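Local atomic coordinates of proline iminopeptidase (Streptomyces halstedii, PDB entry 3WMR), a protein that is an amidohydrolase with a hydrophobic tunnel for polyketide substrates and probably releases N-terminal proline from peptides. Residues 98-101 / 102-106; 187-190 / 191-195; 301-304 / 305-309. One frame throughout, in Å; residues are numbered along the deposited sequence.

Interaction 1 (98-101 / 102-106); sequences WTVQ and LFEDE
Glu104 N donates to Val100 O over 3.0 Å and Asp105 N to Gln101 O over 2.9 Å, the opening i to i+4 bonds of helix 100-113. Thr99 sits at the N-cap just ahead of them. Its hydroxyl oxygen OG1 accepts from Leu102 N at 3.0 Å with an N-H...O angle of 156°, taking up an amide in the first turn that has no earlier helical carbonyl to bind. With chi1 at 58°, OG1 lies between the backbone N and the carbonyl carbon of Thr99, facing the turn.

The residue before the cap adds an apolar contact. Trp98 and Leu102 run side by side in the same direction, and the indole carbon CE3 of Trp98 meets the methyl CD2 of Leu102 at 3.6 Å. The same CE3 comes to 3.8 Å from CZ of Phe103, whose ring also receives Leu102 CD2 over one face, toward the rim. The three side chains form one apolar cluster beside the start of the helix. On another side, the methyl CG1 of Val100 lies 3.7 Å from OE2 of Glu104; the other carboxylate oxygen, OE1, forms a salt bridge to Arg138.

Trp98 NE1 is bound by Lys93 O, while its ring and Phe103 pack on helix 225-230. Phe103 and Glu104 reach helix 127-137, and Asp105 and Glu106 touch Phe29 of strand 23-29.

Interaction 2 (187-190 / 191-195); sequences DTEE and YFHAM
Thr188 meets Tyr191 across the first turn of helix 189-202, its hydroxyl OG1 lying 3.5 Å from Tyr191 CB where the two side chains cross at about a right angle. This is the packed side. With CG trans to its own backbone N (chi1 -176°), Tyr191 sends its ring away from residues 187-190 and onto Leu177 and His180 of helix 171-183, and its OH is hydrogen-bonded by Glu181 and Asn234. Ala194, one turn further on, sets its small side chain against Leu177 as well.

Thr188 is the N-cap: OG1 accepts a weak bond from Tyr191 N at 3.3 Å, and the same oxygen is also tied to Thr185 O. The regular helical bonding starts here too, with Phe192 N donating to Thr188 O at 3.2 Å and His193 N to Glu189 O at 3.1 Å.

Toward solvent the contact is looser. Glu189 bends at chi2 (80°) and brings its carboxylate near the imidazole of His193, but OE2 of Glu189 stays 3.5 Å from NE2 of His193, and the carboxylate and ring planes stand 84° apart. Nearer the backbone, CG of Glu189 lies in the ring plane at the His193 edge, 3.8 Å from CD2. Glu190 is likewise exposed, yet its extended chain carries OE1 to a hydrogen bond with His180 NE2.

Interaction 3 (301-304 / 305-309); sequences ERFH and EVMID
Glu301 enters the contact through its backbone: its O takes Glu305 N at 2.9 Å, and CG of Glu305 passes close to the same carbonyl. The next residue, Arg302, bends at chi2 (58°) and carries its guanidinium forward along the helix, beside the next turn, where it is used in two ways. At its edge, NH1 of Arg302 forms a salt bridge with OE1 of Glu305 at 3.2 Å; the oxygen lies in the guanidinium plane and is approached from its anti side, with the two flat groups 81° apart. Over one face of the guanidinium stands the methyl CG2 of Val306, 3.6 Å from Arg302 NE.

Phe303 turns to the interior. Met307 runs alongside it, and CG of Met307 sits over one ring face, toward the rim, 3.6 Å from CE2 of Phe303, as a CH-pi contact. SD of Met307 lies obliquely to the ring, 4.9 Å from its centroid, making this a Met-aromatic pair as well. Helix 300-312 here lies against the central sheet of the alpha/beta hydrolase fold: Phe303 and Val306 reach strands 258-263 and 283-288, and Met307 adds to the contact with Met259.

His304 closes the segment. Its O accepts Ile308 N at 2.9 Å, and CG1 of Ile308 covers one imidazole face, 3.5 Å from His304 NE2. ND1 of the ring is bound to Ser68 OG, which with the isoleucine contact limits how the ring can rotate. An alanine here is likely to leave Ser68 OG without this partner and one side of Ile308 CG1 uncovered. Ile308 itself continues onto Leu69, Ala72 and Trp74.

In the fold
The three contacts come in series along the chain, in helices 100-113, 189-202 and 300-312, and none touches another. Interactions 1 and 3 lie on opposite sides of the chain's centre, about 30 Å apart between centres, their helices flanking the central mixed sheet. Interaction 2 stands farther out, its centre about 31 Å from interaction 1 and 35 Å from interaction 3, among the helices between strands 143-149 and 258-263 that form the cap of an alpha/beta hydrolase. So interaction 2 belongs to the cap, the other two to the core domain. The side chain of Val100 lies about 4 Å from the bound polyether, that of Phe303 about 9 Å from that of the predicted catalytic Asp266.

Interaction 1 (98-101 / 102-106)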
# COMPACT_ATOMS: atom_id res chain seq x y z
N TRP A 98 -3.47 -5.76 16.58
CA TRP A 98 -3.20 -5.26 15.23
C TRP A 98 -4.51 -5.02 14.50
O TRP A 98 -5.04 -5.90 13.82
CB TRP A 98 -2.30 -6.24 14.47
CG TRP A 98 -0.96 -6.42 15.13
CD1 TRP A 98 -0.49 -7.55 15.74
CD2 TRP A 98 0.06 -5.43 15.28
NE1 TRP A 98 0.77 -7.32 16.24
CE2 TRP A 98 1.13 -6.03 15.97
CE3 TRP A 98 0.18 -4.09 14.88
CZ2 TRP A 98 2.31 -5.34 16.27
CZ3 TRP A 98 1.35 -3.41 15.18
CH2 TRP A 98 2.40 -4.03 15.87
N THR A 99 -5.01 -3.80 14.63
CA THR A 99 -6.30 -3.43 14.09
C THR A 99 -6.17 -2.29 13.11
O THR A 99 -5.16 -1.57 13.10
CB THR A 99 -7.22 -2.95 15.22
OG1 THR A 99 -6.59 -1.83 15.86
CG2 THR A 99 -7.44 -4.06 16.24
N VAL A 100 -7.19 -2.13 12.28
CA VAL A 100 -7.29 -0.98 11.41
C VAL A 100 -7.33 0.32 12.24
O VAL A 100 -6.72 1.31 11.86
CB VAL A 100 -8.54 -1.08 10.50
CG1 VAL A 100 -8.65 0.13 9.58
CG2 VAL A 100 -8.52 -2.38 9.71
N GLN A 101 -8.06 0.31 13.36
CA GLN A 101 -8.16 1.51 14.21
C GLN A 101 -6.79 1.98 14.68
O GLN A 101 -6.50 3.17 14.70
CB GLN A 101 -9.05 1.25 15.43
CG GLN A 101 -9.25 2.50 16.29
CD GLN A 101 -9.93 3.64 15.53
OE1 GLN A 101 -9.45 4.78 15.50
NE2 GLN A 101 -11.09 3.33 14.92
N LEU A 102 -5.94 1.03 15.05
CA LEU A 102 -4.57 1.33 15.45
C LEU A 102 -3.86 2.18 14.40
O LEU A 102 -3.26 3.22 14.72
CB LEU A 102 -3.79 0.04 15.66
CG LEU A 102 -2.34 0.18 16.12
CD1 LEU A 102 -2.32 0.70 17.55
CD2 LEU A 102 -1.62 -1.15 16.01
N PHE A 103 -3.92 1.74 13.15
CA PHE A 103 -3.18 2.39 12.08
C PHE A 103 -3.82 3.69 11.65
O PHE A 103 -3.10 4.59 11.20
CB PHE A 103 -2.98 1.44 10.89
CG PHE A 103 -2.07 0.30 11.21
CD1 PHE A 103 -0.72 0.53 11.37
CD2 PHE A 103 -2.57 -0.97 11.44
CE1 PHE A 103 0.14 -0.50 11.71
CE2 PHE A 103 -1.71 -2.01 11.77
CZ PHE A 103 -0.36 -1.77 11.91
N GLU A 104 -5.14 3.80 11.76
CA GLU A 104 -5.83 5.09 11.56
C GLU A 104 -5.36 6.12 12.58
O GLU A 104 -5.13 7.28 12.25
CB GLU A 104 -7.33 4.97 11.76
CG GLU A 104 -8.08 4.20 10.70
CD GLU A 104 -9.57 4.19 11.02
OE1 GLU A 104 -10.18 5.27 11.00
OE2 GLU A 104 -10.12 3.11 11.31
N ASP A 105 -5.27 5.68 13.84
CA ASP A 105 -4.86 6.53 14.94
C ASP A 105 -3.42 6.97 14.77
O ASP A 105 -3.09 8.11 15.07
CB ASP A 105 -5.01 5.80 16.29
CG ASP A 105 -6.45 5.64 16.73
OD1 ASP A 105 -7.32 6.40 16.26
OD2 ASP A 105 -6.72 4.75 17.57
N GLU A 106 -2.57 6.06 14.28
CA GLU A 106 -1.18 6.38 13.98
C GLU A 106 -1.04 7.42 12.86
O GLU A 106 -0.24 8.34 12.96
CB GLU A 106 -0.39 5.11 13.59
CG GLU A 106 1.06 5.39 13.28
CD GLU A 106 1.86 4.18 12.85
OE1 GLU A 106 1.39 3.37 12.00
OE2 GLU A 106 3.00 4.04 13.35

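Interaction 2 (187-190 / 191-195)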
# COMPACT_ATOMS: atom_id res chain seq x y z
N ASP A 187 6.82 -21.75 3.90
CA ASP A 187 8.20 -21.26 4.03
C ASP A 187 9.22 -22.07 3.21
O ASP A 187 10.37 -21.66 3.09
CB ASP A 187 8.63 -21.16 5.49
CG ASP A 187 8.53 -22.47 6.24
OD1 ASP A 187 8.30 -23.53 5.60
OD2 ASP A 187 8.67 -22.44 7.48
N THR A 188 8.80 -23.19 2.61
CA THR A 188 9.74 -24.02 1.84
C THR A 188 10.19 -23.34 0.57
O THR A 188 9.53 -22.44 0.05
CB THR A 188 9.15 -25.36 1.41
OG1 THR A 188 7.99 -25.14 0.60
CG2 THR A 188 8.81 -26.23 2.63
N GLU A 189 11.32 -23.82 0.06
CA GLU A 189 11.93 -23.33 -1.18
C GLU A 189 11.00 -23.52 -2.37
O GLU A 189 10.84 -22.63 -3.22
CB GLU A 189 13.24 -24.10 -1.45
CG GLU A 189 14.05 -23.57 -2.63
CD GLU A 189 14.86 -22.35 -2.27
OE1 GLU A 189 14.49 -21.65 -1.30
OE2 GLU A 189 15.89 -22.09 -2.95
N GLU A 190 10.41 -24.70 -2.43
CA GLU A 190 9.55 -25.09 -3.52
C GLU A 190 8.25 -24.25 -3.60
O GLU A 190 7.78 -23.92 -4.68
CB GLU A 190 9.21 -26.56 -3.37
CG GLU A 190 8.52 -27.16 -4.57
CD GLU A 190 8.26 -28.63 -4.37
OE1 GLU A 190 7.31 -28.98 -3.62
OE2 GLU A 190 9.02 -29.42 -4.96
N TYR A 191 7.66 -23.92 -2.46
CA TYR A 191 6.51 -23.01 -2.47
C TYR A 191 6.93 -21.64 -3.00
O TYR A 191 6.22 -21.01 -3.80
CB TYR A 191 5.91 -22.85 -1.10
CG TYR A 191 4.67 -22.00 -1.09
CD1 TYR A 191 3.48 -22.48 -1.61
CD2 TYR A 191 4.70 -20.71 -0.60
CE1 TYR A 191 2.33 -21.71 -1.62
CE2 TYR A 191 3.56 -19.92 -0.60
CZ TYR A 191 2.37 -20.42 -1.11
OH TYR A 191 1.23 -19.66 -1.11
N PHE A 192 8.09 -21.18 -2.54
CA PHE A 192 8.60 -19.86 -2.89
C PHE A 192 8.77 -19.67 -4.39
O PHE A 192 8.46 -18.61 -4.91
CB PHE A 192 9.93 -19.57 -2.18
CG PHE A 192 10.34 -18.14 -2.26
CD1 PHE A 192 10.95 -17.64 -3.41
CD2 PHE A 192 10.08 -17.27 -1.21
CE1 PHE A 192 11.30 -16.31 -3.51
CE2 PHE A 192 10.44 -15.93 -1.31
CZ PHE A 192 11.05 -15.46 -2.46
N HIS A 193 9.26 -20.68 -5.09
CA HIS A 193 9.42 -20.56 -6.53
C HIS A 193 8.09 -20.66 -7.30
O HIS A 193 7.95 -20.06 -8.36
CB HIS A 193 10.52 -21.51 -7.02
CG HIS A 193 11.88 -21.09 -6.54
ND1 HIS A 193 12.50 -19.94 -6.98
CD2 HIS A 193 12.69 -21.62 -5.60
CE1 HIS A 193 13.66 -19.80 -6.36
NE2 HIS A 193 13.80 -20.81 -5.51
N ALA A 194 7.12 -21.39 -6.76
CA ALA A 194 5.75 -21.36 -7.29
C ALA A 194 5.10 -19.98 -7.06
O ALA A 194 4.50 -19.42 -7.97
CB ALA A 194 4.91 -22.47 -6.66
N MET A 195 5.27 -19.43 -5.86
CA MET A 195 4.83 -18.07 -5.53
C MET A 195 5.44 -17.04 -6.48
O MET A 195 4.78 -16.06 -6.84
CB MET A 195 5.24 -17.73 -4.09
CG MET A 195 4.71 -16.40 -3.55
SD MET A 195 5.74 -15.74 -2.22
CE MET A 195 7.05 -15.05 -3.23

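Interaction 3 (301-304 / 305-309)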
# COMPACT_ATOMS: atom_id res chain seq x y z
N GLU A 301 8.57 6.66 -15.25
CA GLU A 301 8.27 7.96 -15.83
C GLU A 301 6.77 8.16 -16.03
O GLU A 301 6.25 9.22 -15.71
CB GLU A 301 8.99 8.13 -17.17
CG GLU A 301 10.50 8.10 -17.01
CD GLU A 301 11.23 7.59 -18.23
OE1 GLU A 301 12.29 8.16 -18.56
OE2 GLU A 301 10.75 6.62 -18.87
N ARG A 302 6.08 7.14 -16.54
CA ARG A 302 4.64 7.25 -16.78
C ARG A 302 3.84 7.40 -15.46
O ARG A 302 2.86 8.15 -15.40
CB ARG A 302 4.15 6.04 -17.59
CG ARG A 302 2.67 6.06 -17.95
CD ARG A 302 2.29 7.30 -18.74
NE ARG A 302 0.84 7.51 -18.79
CZ ARG A 302 0.27 8.67 -19.10
NH1 ARG A 302 1.00 9.75 -19.39
NH2 ARG A 302 -1.06 8.76 -19.12
N PHE A 303 4.26 6.69 -14.42
CA PHE A 303 3.67 6.83 -13.11
C PHE A 303 3.84 8.27 -12.58
O PHE A 303 2.88 8.88 -12.08
CB PHE A 303 4.28 5.82 -12.14
CG PHE A 303 3.81 5.99 -10.73
CD1 PHE A 303 2.72 5.29 -10.26
CD2 PHE A 303 4.45 6.88 -9.89
CE1 PHE A 303 2.27 5.46 -8.97
CE2 PHE A 303 4.03 7.05 -8.59
CZ PHE A 303 2.93 6.34 -8.13
N HIS A 304 5.06 8.78 -12.69
CA HIS A 304 5.37 10.16 -12.33
C HIS A 304 4.46 11.15 -13.06
O HIS A 304 3.85 11.99 -12.43
CB HIS A 304 6.84 10.47 -12.62
CG HIS A 304 7.21 11.90 -12.37
ND1 HIS A 304 7.77 12.32 -11.19
CD2 HIS A 304 7.11 12.99 -13.16
CE1 HIS A 304 8.00 13.62 -11.26
NE2 HIS A 304 7.60 14.05 -12.44
N GLU A 305 4.40 11.04 -14.39
CA GLU A 305 3.53 11.90 -15.20
C GLU A 305 2.06 11.84 -14.74
O GLU A 305 1.38 12.87 -14.66
CB GLU A 305 3.59 11.52 -16.68
CG GLU A 305 4.89 11.90 -17.39
CD GLU A 305 5.00 11.32 -18.80
OE1 GLU A 305 4.10 10.55 -19.22
OE2 GLU A 305 6.01 11.62 -19.48
N VAL A 306 1.58 10.64 -14.45
CA VAL A 306 0.18 10.46 -14.07
C VAL A 306 -0.08 11.13 -12.73
O VAL A 306 -1.02 11.90 -12.59
CB VAL A 306 -0.22 8.98 -14.04
CG1 VAL A 306 -1.59 8.80 -13.38
CG2 VAL A 306 -0.26 8.43 -15.45
N MET A 307 0.81 10.89 -11.77
CA MET A 307 0.73 11.51 -10.46
C MET A 307 0.77 13.03 -10.52
O MET A 307 -0.09 13.70 -9.97
CB MET A 307 1.83 10.97 -9.55
CG MET A 307 1.55 9.58 -9.01
SD MET A 307 0.07 9.51 -7.96
CE MET A 307 0.55 10.59 -6.62
N ILE A 308 1.76 13.58 -11.22
CA ILE A 308 1.88 15.03 -11.31
C ILE A 308 0.63 15.67 -11.93
O ILE A 308 0.15 16.71 -11.45
CB ILE A 308 3.13 15.45 -12.11
CG1 ILE A 308 4.39 15.05 -11.35
CG2 ILE A 308 3.13 16.95 -12.37
CD1 ILE A 308 4.51 15.63 -9.96
N ASP A 309 0.10 15.04 -12.99
CA ASP A 309 -1.13 15.49 -13.65
C ASP A 309 -2.31 15.54 -12.67
O ASP A 309 -3.05 16.53 -12.60
CB ASP A 309 -1.43 14.57 -14.83
CG ASP A 309 -2.57 15.07 -15.70
OD1 ASP A 309 -2.28 15.79 -16.68
OD2 ASP A 309 -3.75 14.75 -15.40